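PDB 1VJ0: alcohol dehydrogenase, zinc-containing, which binds zinc at two sites in each chain and probably acts as a nicotinamide-dependent oxidoreductase of the medium-chain alcohol dehydrogenase family. Local coordinates for residues A[175-180]-A[330-335]; A[181-186]-A[205-210]; A[283-288]-A[306-311]; A[243-248]-A[256-261]. All coordinates share one frame; numbering follows the deposited sequence.

In the fold
Interactions 1 and 2 use successive turns of helix 170-188, and their centres lie about 8 Å apart. This helix carries Cys178, which binds a zinc ion together with Cys55, His77 and Glu78. Interaction 1 joins the helix to helix 329-340, and interaction 2 joins it to the first helix of the Rossmann-type domain. Interactions 3 and 4 belong to the distal part of that domain, with centres about 29 and 28 Å from the centre of interaction 1 and about 17 Å from each other. A long, weak ion pair between Glu286 and Arg256 connects them. The series therefore runs from the metal site, through the glycine-rich turn, to the far end of the nucleotide-binding-type fold.

Interaction 1. Residues A[175-180]-A[330-335]; sequences MAMCSG and SHFVKT
Met177 meets Phe332 in a Met-aromatic contact where helix 170-188 crosses helix 329-340, at an angle of 123° between the local segments. The sulfur approaches the edge of the ring, not its face: Met177 SD lies 3.4 Å from Phe332 CE1, and the line from sulfur to ring centre is tilted 81° from the ring normal. With CG beside its backbone N (chi1 -63°) and two further bends along the chain, the methionine curls so that its methyl also touches the same side of the ring, Met177 CE standing 3.6 Å from Phe332 CD1.

Aliphatic packing onto backbone makes the second group. Thr335 CG2 rests 3.6 Å from Gly180 C and 3.7 Å from Ala176 O. Gly180 has no side chain, and here the two backbones come close, with Gly180 CA and Thr335 CA 6.4 Å apart.

The polar group is internal to one helix. Thr335 OG1 donates to His331 O at 2.7 Å, while Thr335 N donates to the same His331 O at 2.8 Å. The two donors arrive from opposite faces of the carbonyl plane, the hydroxyl standing above it, and this bond helps fix the threonine's rotation.

On the same turn as Met177, the CB of Cys178 points away from helix 329-340, and its SG binds zinc with Cys55, His77 and Glu78. The chemistry is consistent with a turn that presents a zinc ligand on one side and packs on helix 329-340 on the other, through sulfur-aromatic and methyl contacts, while the threonine hydroxyl is satisfied within its own helix.

Interaction 2. Residues A[181-186]-A[205-210]; sequences ATAYHA and GPLGLF
The Rossmann-type glycine-rich turn leads into helix 206-217, whose Leu207 and Phe210 pack against Ala183 of helix 170-188. Gly205 and Gly208 fit the GxGxxG pattern that probably cradles a dinucleotide in this family, and Gly205 occupies the N-cap position. The two local helix axes approach to 8.6 Å with 52° between their directions.

On the side of helix 206-217, Leu207 touches chiefly through CD1. Its CG stands anti to the backbone N (chi1 -180°), which sends the branch out to the partner helix. There Leu207 CD1 lies 3.5 Å from Ala183 N and 3.8 Å from Ala183 CB. The same methyl meets Thr182 more loosely, Leu207 CD1 to Thr182 CG2 being 4.1 Å.

Ala183 CB sits between Leu207 and Phe210, three residues apart, at 3.7 Å from Leu207 O and 4.2 Å from Phe210 CB. Past that methylene the aromatic ring turns away from segment 181-186 to pack on Met175, Ala176 and Ser179, the preceding turns of the same helix 170-188 that carries the zinc ligand Cys178. Pro206 O lies at the edge of the Phe210 ring, in its plane, and also accepts Phe210 N at 2.8 Å.

Interaction 3. Residues A[283-288]-A[306-311]; sequences EGSELL and VPFKVY
Glu286 OE2 accepts a hydrogen bond from the indole NE1 of Trp313 and has the ammonium group of Lys309 in its vicinity, Lys309 NZ lying 4.4 Å from Glu286 OE2. At that separation any attraction between the opposite charges is long-range, and the indole is the firmer partner. The pair joins helix 280-287 of the Rossmann-type domain to Lys309, just past strand 306-308, at the N-cap of helix 310-315.

The two charged chains differ in shape. Glu286 bends twice (chi1 -58°, chi2 -73°), bringing its carboxylate across toward a lysine whose chain is extended beyond its first torsion. The other carboxylate oxygen, OE1, has a long, weak ion pair with Arg256.

The Phe308 ring stacks edge-to-face with Trp313 and Phe321, and also meets Phe308 of the fourth subunit. Val306 and Phe308 pair with a strand of that subunit in an antiparallel ladder across the interface. Ser285 provides a second, light touch between the segments: its hydroxyl is bonded to Leu281 O in its own helix, and Ser285 OG lies 4.5 Å from Phe308 CE2, oblique to the ring.

Interaction 4. Residues A[243-248]-A[256-261]; sequences LTLNRR and RKAIMD
Strand 243-246 and helix segment 256-261 run nearly antiparallel, at 164° between their directions, with their short axes 10.4 Å apart at closest approach. The strand forms the outer edge of the six-stranded parallel sheet within this chain, and helix 252-262 belongs to the crossover that takes the chain from this edge to strand 268-273 in the middle of the Rossmann-type sheet.

Leu243 and Leu245, two residues apart, point to the helix from the same face of the strand. Leu245 divides its branches between two residues of the helix: its CD1 meets Ile259 CD1 at 3.6 Å, while its CD2 rests 4.2 Å from Ala258 CB. Leu243 CD2 approaches Ala258 CB, more loosely, at 4.4 Å. Ile259 reaches the strand with the last atom of its chain; its chi2 of 92° departs from a staggered value as it brings CD1 to the leucine methyl. Thr244, between the leucines, and Asn246, just after them, touch helix 230-238 instead, where Thr244 OG1 bonds to Glu237.

Asn246, the last residue of the strand, opens an Asx turn. Asn246 OD1 takes the N-H of Arg248 in the carbonyl plane, with Arg248 N at 2.9 Å.

Between strand and helix, by contrast, only methyl groups meet. Backbone bonds tie Leu243 and Leu245 to the neighbouring strand through Val225 and Ala227, and the helix bonds within itself. The chemistry thus implies cohesion by partial burial of apolar surface and dispersion, with fit set by the shapes of the methyl branches and not by directional bonds.

Interaction 1. Residues A[175-180]-A[330-335]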
loop_
_atom_site.group_PDB
_atom_site.type_symbol
_atom_site.label_atom_id
_atom_site.label_comp_id
_atom_site.label_asym_id
_atom_site.label_seq_id
_atom_site.Cartn_x
_atom_site.Cartn_y
_atom_site.Cartn_z
ATOM N N MET A 175 -0.681 6.784 30.199
ATOM C CA MET A 175 -0.298 7.949 29.381
ATOM C C MET A 175 -0.237 7.629 27.874
ATOM O O MET A 175 -0.660 8.424 27.034
ATOM C CB MET A 175 1.036 8.486 29.884
ATOM C CG MET A 175 1.805 9.197 28.806
ATOM S SD MET A 175 3.373 9.713 29.390
ATOM C CE MET A 175 4.233 8.184 29.697
ATOM N N ALA A 176 0.254 6.446 27.541
ATOM C CA ALA A 176 0.487 6.029 26.168
ATOM C C ALA A 176 -0.791 5.947 25.357
ATOM O O ALA A 176 -0.777 6.064 24.125
ATOM C CB ALA A 176 1.116 4.645 26.161
ATOM N N MET A 177 -1.881 5.718 26.058
ATOM C CA MET A 177 -3.168 5.407 25.446
ATOM C C MET A 177 -3.632 6.571 24.604
ATOM O O MET A 177 -4.328 6.384 23.604
ATOM C CB MET A 177 -4.224 5.208 26.532
ATOM C CG MET A 177 -3.992 4.068 27.448
ATOM S SD MET A 177 -4.314 2.571 26.537
ATOM C CE MET A 177 -2.713 2.266 25.701
ATOM N N CYS A 178 -3.296 7.770 25.045
ATOM C CA CYS A 178 -3.739 8.921 24.323
ATOM C C CYS A 178 -2.647 9.407 23.367
ATOM O O CYS A 178 -2.699 9.058 22.151
ATOM C CB CYS A 178 -4.117 10.020 25.295
ATOM S SG CYS A 178 -4.617 11.444 24.389
ATOM N N SER A 179 -1.668 10.156 23.914
ATOM C CA SER A 179 -0.658 10.768 23.073
ATOM C C SER A 179 0.091 9.706 22.256
ATOM O O SER A 179 0.335 9.883 21.094
ATOM C CB SER A 179 0.321 11.557 23.956
ATOM O OG SER A 179 0.781 10.737 25.035
ATOM N N GLY A 180 0.400 8.574 22.857
ATOM C CA GLY A 180 1.139 7.534 22.167
ATOM C C GLY A 180 0.438 6.860 21.013
ATOM O O GLY A 180 1.061 6.618 19.966
ATOM N N SER A 330 -6.402 -0.982 16.436
ATOM C CA SER A 330 -5.164 -1.453 15.850
ATOM C C SER A 330 -3.989 -0.582 16.312
ATOM O O SER A 330 -2.916 -1.084 16.642
ATOM C CB SER A 330 -5.233 -1.544 14.308
ATOM O OG SER A 330 -5.196 -0.231 13.693
ATOM N N HIS A 331 -4.179 0.725 16.386
ATOM C CA HIS A 331 -3.122 1.580 16.848
ATOM C C HIS A 331 -2.825 1.355 18.329
ATOM O O HIS A 331 -1.651 1.397 18.754
ATOM C CB HIS A 331 -3.474 3.052 16.626
ATOM C CG HIS A 331 -3.811 3.392 15.219
ATOM N ND1 HIS A 331 -4.978 4.048 14.877
ATOM C CD2 HIS A 331 -3.166 3.131 14.050
ATOM C CE1 HIS A 331 -5.014 4.221 13.559
ATOM N NE2 HIS A 331 -3.931 3.668 13.030
ATOM N N PHE A 332 -3.894 1.164 19.098
ATOM C CA PHE A 332 -3.838 0.828 20.541
ATOM C C PHE A 332 -2.889 -0.370 20.842
ATOM O O PHE A 332 -1.935 -0.292 21.618
ATOM C CB PHE A 332 -5.300 0.615 21.035
ATOM C CG PHE A 332 -5.428 -0.084 22.366
ATOM C CD1 PHE A 332 -4.970 0.491 23.532
ATOM C CD2 PHE A 332 -5.993 -1.316 22.435
ATOM C CE1 PHE A 332 -5.119 -0.194 24.765
ATOM C CE2 PHE A 332 -6.120 -2.003 23.654
ATOM C CZ PHE A 332 -5.679 -1.432 24.797
ATOM N N VAL A 333 -3.142 -1.474 20.174
ATOM C CA VAL A 333 -2.384 -2.682 20.400
ATOM C C VAL A 333 -0.907 -2.464 20.027
ATOM O O VAL A 333 0.019 -2.843 20.766
ATOM C CB VAL A 333 -3.035 -3.817 19.545
ATOM C CG1 VAL A 333 -2.077 -4.953 19.274
ATOM C CG2 VAL A 333 -4.305 -4.284 20.177
ATOM N N LYS A 334 -0.669 -1.840 18.886
ATOM C CA LYS A 334 0.711 -1.640 18.448
ATOM C C LYS A 334 1.458 -0.640 19.323
ATOM O O LYS A 334 2.674 -0.738 19.535
ATOM C CB LYS A 334 0.747 -1.242 16.975
ATOM C CG LYS A 334 0.082 -2.249 16.084
ATOM C CD LYS A 334 -0.084 -1.772 14.646
ATOM C CE LYS A 334 -0.932 -2.792 13.864
ATOM N NZ LYS A 334 -1.430 -2.335 12.486
ATOM N N THR A 335 0.731 0.338 19.840
ATOM C CA THR A 335 1.317 1.315 20.784
ATOM C C THR A 335 1.698 0.631 22.098
ATOM O O THR A 335 2.772 0.879 22.646
ATOM C CB THR A 335 0.314 2.440 21.051
ATOM O OG1 THR A 335 0.098 3.169 19.828
ATOM C CG2 THR A 335 0.844 3.446 22.067
#

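Interaction 2. Residues A[181-186]-A[205-210]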
loop_
_atom_site.group_PDB
_atom_site.type_symbol
_atom_site.label_atom_id
_atom_site.label_comp_id
_atom_site.label_asym_id
_atom_site.label_seq_id
_atom_site.Cartn_x
_atom_site.Cartn_y
_atom_site.Cartn_z
ATOM N N ALA A 181 -0.848 6.586 21.143
ATOM C CA ALA A 181 -1.568 5.978 20.033
ATOM C C ALA A 181 -1.843 6.941 18.877
ATOM O O ALA A 181 -1.863 6.549 17.699
ATOM C CB ALA A 181 -2.832 5.319 20.533
ATOM N N THR A 182 -2.007 8.231 19.195
ATOM C CA THR A 182 -2.137 9.209 18.152
ATOM C C THR A 182 -0.799 9.346 17.402
ATOM O O THR A 182 -0.775 9.347 16.163
ATOM C CB THR A 182 -2.649 10.535 18.752
ATOM O OG1 THR A 182 -3.963 10.336 19.236
ATOM C CG2 THR A 182 -2.759 11.605 17.687
ATOM N N ALA A 183 0.322 9.416 18.129
ATOM C CA ALA A 183 1.629 9.411 17.474
ATOM C C ALA A 183 1.828 8.120 16.627
ATOM O O ALA A 183 2.294 8.168 15.500
ATOM C CB ALA A 183 2.768 9.574 18.527
ATOM N N TYR A 184 1.447 6.963 17.167
ATOM C CA TYR A 184 1.517 5.740 16.384
ATOM C C TYR A 184 0.717 5.855 15.092
ATOM O O TYR A 184 1.217 5.530 13.997
ATOM C CB TYR A 184 1.203 4.439 17.198
ATOM C CG TYR A 184 1.466 3.314 16.256
ATOM C CD1 TYR A 184 2.756 2.923 15.989
ATOM C CD2 TYR A 184 0.443 2.768 15.508
ATOM C CE1 TYR A 184 3.032 1.995 15.010
ATOM C CE2 TYR A 184 0.708 1.815 14.531
ATOM C CZ TYR A 184 1.993 1.449 14.285
ATOM O OH TYR A 184 2.233 0.537 13.289
ATOM N N HIS A 185 -0.529 6.291 15.185
ATOM C CA HIS A 185 -1.380 6.478 14.030
ATOM C C HIS A 185 -0.606 7.284 12.967
ATOM O O HIS A 185 -0.600 6.984 11.753
ATOM C CB HIS A 185 -2.678 7.207 14.489
ATOM C CG HIS A 185 -3.686 7.450 13.408
ATOM N ND1 HIS A 185 -4.943 7.970 13.669
ATOM C CD2 HIS A 185 -3.667 7.174 12.088
ATOM C CE1 HIS A 185 -5.618 8.064 12.537
ATOM N NE2 HIS A 185 -4.872 7.570 11.558
ATOM N N ALA A 186 0.051 8.335 13.414
ATOM C CA ALA A 186 0.738 9.222 12.496
ATOM C C ALA A 186 1.820 8.566 11.705
ATOM O O ALA A 186 2.016 8.877 10.534
ATOM C CB ALA A 186 1.346 10.353 13.264
ATOM N N GLY A 205 6.233 17.913 23.562
ATOM C CA GLY A 205 5.251 17.453 24.550
ATOM C C GLY A 205 5.112 15.948 24.424
ATOM O O GLY A 205 5.813 15.322 23.666
ATOM N N PRO A 206 4.235 15.329 25.189
ATOM C CA PRO A 206 4.114 13.843 25.150
ATOM C C PRO A 206 3.913 13.259 23.761
ATOM O O PRO A 206 4.492 12.204 23.424
ATOM C CB PRO A 206 2.890 13.570 26.026
ATOM C CG PRO A 206 2.963 14.662 27.038
ATOM C CD PRO A 206 3.422 15.927 26.260
ATOM N N LEU A 207 3.100 13.914 22.949
ATOM C CA LEU A 207 2.900 13.462 21.569
ATOM C C LEU A 207 4.203 13.393 20.788
ATOM O O LEU A 207 4.585 12.325 20.208
ATOM C CB LEU A 207 1.890 14.370 20.872
ATOM C CG LEU A 207 1.546 14.038 19.399
ATOM C CD1 LEU A 207 0.847 12.722 19.310
ATOM C CD2 LEU A 207 0.673 15.097 18.818
ATOM N N GLY A 208 4.921 14.522 20.745
ATOM C CA GLY A 208 6.194 14.563 20.020
ATOM C C GLY A 208 7.234 13.607 20.603
ATOM O O GLY A 208 7.995 12.937 19.863
ATOM N N LEU A 209 7.248 13.504 21.922
ATOM C CA LEU A 209 8.184 12.593 22.605
ATOM C C LEU A 209 7.911 11.094 22.387
ATOM O O LEU A 209 8.848 10.314 22.127
ATOM C CB LEU A 209 8.262 12.943 24.069
ATOM C CG LEU A 209 8.832 14.333 24.408
ATOM C CD1 LEU A 209 8.530 14.643 25.846
ATOM C CD2 LEU A 209 10.335 14.395 24.151
ATOM N N PHE A 210 6.660 10.683 22.408
ATOM C CA PHE A 210 6.320 9.327 21.958
ATOM C C PHE A 210 6.738 9.117 20.507
ATOM O O PHE A 210 7.232 8.047 20.177
ATOM C CB PHE A 210 4.809 9.019 22.129
ATOM C CG PHE A 210 4.479 8.334 23.394
ATOM C CD1 PHE A 210 4.255 9.054 24.561
ATOM C CD2 PHE A 210 4.380 6.945 23.426
ATOM C CE1 PHE A 210 3.949 8.395 25.736
ATOM C CE2 PHE A 210 4.050 6.306 24.576
ATOM C CZ PHE A 210 3.867 7.016 25.743
#

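Interaction 3. Residues A[283-288]-A[306-311]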
loop_
_atom_site.group_PDB
_atom_site.type_symbol
_atom_site.label_atom_id
_atom_site.label_comp_id
_atom_site.label_asym_id
_atom_site.label_seq_id
_atom_site.Cartn_x
_atom_site.Cartn_y
_atom_site.Cartn_z
ATOM N N GLU A 283 6.912 26.323 8.680
ATOM C CA GLU A 283 8.307 25.813 8.708
ATOM C C GLU A 283 8.477 24.366 8.198
ATOM O O GLU A 283 9.342 24.085 7.380
ATOM C CB GLU A 283 8.878 25.941 10.109
ATOM C CG GLU A 283 10.110 25.088 10.262
ATOM C CD GLU A 283 10.903 25.360 11.511
ATOM O OE1 GLU A 283 10.311 25.796 12.539
ATOM O OE2 GLU A 283 12.138 25.104 11.431
ATOM N N GLY A 284 7.633 23.465 8.650
ATOM C CA GLY A 284 7.709 22.085 8.243
ATOM C C GLY A 284 7.692 21.893 6.739
ATOM O O GLY A 284 8.447 21.076 6.216
ATOM N N SER A 285 6.833 22.645 6.048
ATOM C CA SER A 285 6.676 22.520 4.585
ATOM C C SER A 285 7.990 22.803 3.895
ATOM O O SER A 285 8.365 22.132 2.935
ATOM C CB SER A 285 5.582 23.490 4.088
ATOM O OG SER A 285 4.283 23.149 4.585
ATOM N N GLU A 286 8.746 23.752 4.428
ATOM C CA GLU A 286 10.039 24.089 3.852
ATOM C C GLU A 286 11.152 23.102 4.197
ATOM O O GLU A 286 12.206 23.166 3.599
ATOM C CB GLU A 286 10.465 25.504 4.268
ATOM C CG GLU A 286 9.478 26.636 3.867
ATOM C CD GLU A 286 9.456 26.998 2.386
ATOM O OE1 GLU A 286 10.101 26.336 1.558
ATOM O OE2 GLU A 286 8.776 28.003 2.032
ATOM N N LEU A 287 10.950 22.249 5.197
ATOM C CA LEU A 287 11.915 21.225 5.562
ATOM C C LEU A 287 11.703 19.895 4.838
ATOM O O LEU A 287 12.582 18.999 4.915
ATOM C CB LEU A 287 11.842 20.934 7.070
ATOM C CG LEU A 287 12.179 22.096 8.007
ATOM C CD1 LEU A 287 11.990 21.625 9.427
ATOM C CD2 LEU A 287 13.598 22.607 7.736
ATOM N N LEU A 288 10.527 19.729 4.241
ATOM C CA LEU A 288 10.111 18.465 3.644
ATOM C C LEU A 288 10.801 18.258 2.267
ATOM O O LEU A 288 10.846 19.197 1.434
ATOM C CB LEU A 288 8.578 18.501 3.492
ATOM C CG LEU A 288 7.805 17.195 3.266
ATOM C CD1 LEU A 288 7.948 16.274 4.432
ATOM C CD2 LEU A 288 6.320 17.539 3.009
ATOM N N VAL A 306 -3.791 29.501 8.107
ATOM C CA VAL A 306 -2.398 29.848 7.802
ATOM C C VAL A 306 -2.241 30.033 6.303
ATOM O O VAL A 306 -2.964 29.412 5.528
ATOM C CB VAL A 306 -1.382 28.766 8.284
ATOM C CG1 VAL A 306 -1.435 28.666 9.811
ATOM C CG2 VAL A 306 -1.632 27.435 7.639
ATOM N N PRO A 307 -1.327 30.904 5.901
ATOM C CA PRO A 307 -1.071 31.171 4.484
ATOM C C PRO A 307 -0.315 30.008 3.859
ATOM O O PRO A 307 0.866 29.807 4.116
ATOM C CB PRO A 307 -0.237 32.476 4.491
ATOM C CG PRO A 307 0.296 32.606 5.879
ATOM C CD PRO A 307 -0.506 31.749 6.795
ATOM N N PHE A 308 -1.033 29.196 3.094
ATOM C CA PHE A 308 -0.458 28.000 2.525
ATOM C C PHE A 308 -0.085 28.215 1.087
ATOM O O PHE A 308 -0.911 28.643 0.297
ATOM C CB PHE A 308 -1.470 26.875 2.610
ATOM C CG PHE A 308 -0.879 25.524 2.385
ATOM C CD1 PHE A 308 -0.739 25.023 1.094
ATOM C CD2 PHE A 308 -0.509 24.742 3.450
ATOM C CE1 PHE A 308 -0.222 23.772 0.881
ATOM C CE2 PHE A 308 0.007 23.487 3.254
ATOM C CZ PHE A 308 0.168 22.994 1.930
ATOM N N LYS A 309 1.174 27.887 0.750
ATOM C CA LYS A 309 1.678 28.022 -0.599
ATOM C C LYS A 309 1.462 26.713 -1.375
ATOM O O LYS A 309 2.252 25.776 -1.293
ATOM C CB LYS A 309 3.164 28.332 -0.569
ATOM C CG LYS A 309 3.496 29.632 0.104
ATOM C CD LYS A 309 4.958 29.963 -0.031
ATOM C CE LYS A 309 5.204 31.271 0.764
ATOM N NZ LYS A 309 6.644 31.672 0.751
ATOM N N VAL A 310 0.393 26.683 -2.149
ATOM C CA VAL A 310 -0.017 25.452 -2.796
ATOM C C VAL A 310 0.997 24.943 -3.821
ATOM O O VAL A 310 1.274 23.763 -3.856
ATOM C CB VAL A 310 -1.379 25.603 -3.458
ATOM C CG1 VAL A 310 -1.751 24.328 -4.258
ATOM C CG2 VAL A 310 -2.415 25.972 -2.392
ATOM N N TYR A 311 1.507 25.797 -4.694
ATOM C CA TYR A 311 2.445 25.319 -5.694
ATOM C C TYR A 311 3.742 24.777 -5.089
ATOM O O TYR A 311 4.172 23.657 -5.409
ATOM C CB TYR A 311 2.783 26.419 -6.684
ATOM C CG TYR A 311 3.716 25.989 -7.766
ATOM C CD1 TYR A 311 3.267 25.156 -8.773
ATOM C CD2 TYR A 311 5.038 26.453 -7.821
ATOM C CE1 TYR A 311 4.085 24.771 -9.803
ATOM C CE2 TYR A 311 5.893 26.059 -8.876
ATOM C CZ TYR A 311 5.382 25.205 -9.856
ATOM O OH TYR A 311 6.121 24.765 -10.938
#

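Interaction 4. Residues A[243-248]-A[256-261]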
loop_
_atom_site.group_PDB
_atom_site.type_symbol
_atom_site.label_atom_id
_atom_site.label_comp_id
_atom_site.label_asym_id
_atom_site.label_seq_id
_atom_site.Cartn_x
_atom_site.Cartn_y
_atom_site.Cartn_z
ATOM N N LEU A 243 19.279 14.726 17.094
ATOM C CA LEU A 243 19.525 16.164 17.062
ATOM C C LEU A 243 18.307 16.847 17.547
ATOM O O LEU A 243 17.178 16.405 17.258
ATOM C CB LEU A 243 19.766 16.608 15.615
ATOM C CG LEU A 243 20.018 18.088 15.348
ATOM C CD1 LEU A 243 21.299 18.547 16.000
ATOM C CD2 LEU A 243 20.054 18.387 13.855
ATOM N N THR A 244 18.511 17.898 18.306
ATOM C CA THR A 244 17.423 18.853 18.666
ATOM C C THR A 244 17.775 20.240 18.186
ATOM O O THR A 244 18.930 20.591 18.090
ATOM C CB THR A 244 17.061 18.858 20.176
ATOM O OG1 THR A 244 18.158 19.257 21.003
ATOM C CG2 THR A 244 16.753 17.463 20.635
ATOM N N LEU A 245 16.758 20.995 17.808
ATOM C CA LEU A 245 16.929 22.378 17.435
ATOM C C LEU A 245 15.918 23.237 18.172
ATOM O O LEU A 245 14.685 23.045 18.045
ATOM C CB LEU A 245 16.710 22.511 15.947
ATOM C CG LEU A 245 17.655 21.697 15.048
ATOM C CD1 LEU A 245 17.039 21.448 13.696
ATOM C CD2 LEU A 245 18.985 22.407 14.905
ATOM N N ASN A 246 16.441 24.174 18.954
ATOM C CA ASN A 246 15.636 25.115 19.675
ATOM C C ASN A 246 15.177 26.282 18.792
ATOM O O ASN A 246 15.982 27.161 18.413
ATOM C CB ASN A 246 16.439 25.642 20.849
ATOM C CG ASN A 246 15.613 26.428 21.798
ATOM O OD1 ASN A 246 14.743 27.183 21.368
ATOM N ND2 ASN A 246 15.945 26.351 23.110
ATOM N N ARG A 247 13.885 26.308 18.472
ATOM C CA ARG A 247 13.364 27.325 17.550
ATOM C C ARG A 247 13.339 28.727 18.114
ATOM O O ARG A 247 13.323 29.687 17.367
ATOM C CB ARG A 247 12.015 26.872 16.954
ATOM C CG ARG A 247 10.928 26.886 17.927
ATOM C CD ARG A 247 9.525 26.763 17.300
ATOM N NE ARG A 247 8.634 27.031 18.416
ATOM C CZ ARG A 247 8.258 28.236 18.788
ATOM N NH1 ARG A 247 8.610 29.323 18.089
ATOM N NH2 ARG A 247 7.483 28.361 19.862
ATOM N N ARG A 248 13.451 28.881 19.432
ATOM C CA ARG A 248 13.614 30.196 19.996
ATOM C C ARG A 248 15.064 30.690 19.884
ATOM O O ARG A 248 15.314 31.884 20.091
ATOM C CB ARG A 248 13.149 30.247 21.462
ATOM C CG ARG A 248 11.692 29.838 21.618
ATOM C CD ARG A 248 11.103 30.023 23.056
ATOM N N ARG A 256 16.793 24.804 8.688
ATOM C CA ARG A 256 16.665 24.173 7.405
ATOM C C ARG A 256 18.024 23.673 6.905
ATOM O O ARG A 256 18.131 22.544 6.412
ATOM C CB ARG A 256 16.060 25.134 6.435
ATOM C CG ARG A 256 15.734 24.525 5.136
ATOM C CD ARG A 256 15.062 25.481 4.205
ATOM N NE ARG A 256 15.417 25.092 2.851
ATOM C CZ ARG A 256 14.634 25.245 1.781
ATOM N NH1 ARG A 256 13.420 25.807 1.886
ATOM N NH2 ARG A 256 15.073 24.835 0.588
ATOM N N LYS A 257 19.053 24.492 7.090
ATOM C CA LYS A 257 20.420 24.083 6.765
ATOM C C LYS A 257 20.839 22.818 7.517
ATOM O O LYS A 257 21.406 21.921 6.913
ATOM C CB LYS A 257 21.415 25.212 7.029
ATOM C CG LYS A 257 22.919 24.796 6.893
ATOM N N ALA A 258 20.535 22.752 8.813
ATOM C CA ALA A 258 20.844 21.598 9.609
ATOM C C ALA A 258 20.186 20.350 9.051
ATOM O O ALA A 258 20.824 19.307 8.965
ATOM C CB ALA A 258 20.434 21.792 11.048
ATOM N N ILE A 259 18.917 20.436 8.696
ATOM C CA ILE A 259 18.226 19.288 8.148
ATOM C C ILE A 259 18.747 18.969 6.757
ATOM O O ILE A 259 18.915 17.821 6.419
ATOM C CB ILE A 259 16.691 19.512 8.176
ATOM C CG1 ILE A 259 16.138 19.216 9.562
ATOM C CG2 ILE A 259 15.976 18.527 7.329
ATOM C CD1 ILE A 259 16.062 20.279 10.428
ATOM N N MET A 260 18.976 19.985 5.932
ATOM C CA MET A 260 19.530 19.748 4.598
ATOM C C MET A 260 20.911 19.045 4.674
ATOM O O MET A 260 21.174 18.136 3.905
ATOM C CB MET A 260 19.619 21.061 3.806
ATOM C CG MET A 260 18.300 21.685 3.350
ATOM S SD MET A 260 17.162 20.532 2.542
ATOM C CE MET A 260 15.496 21.246 2.709
ATOM N N ASP A 261 21.755 19.406 5.630
ATOM C CA ASP A 261 23.077 18.787 5.767
ATOM C C ASP A 261 22.995 17.267 6.075
ATOM O O ASP A 261 23.713 16.454 5.491
ATOM C CB ASP A 261 23.913 19.484 6.874
ATOM C CG ASP A 261 24.387 20.887 6.475
ATOM O OD1 ASP A 261 24.353 21.252 5.257
ATOM O OD2 ASP A 261 24.822 21.699 7.335
#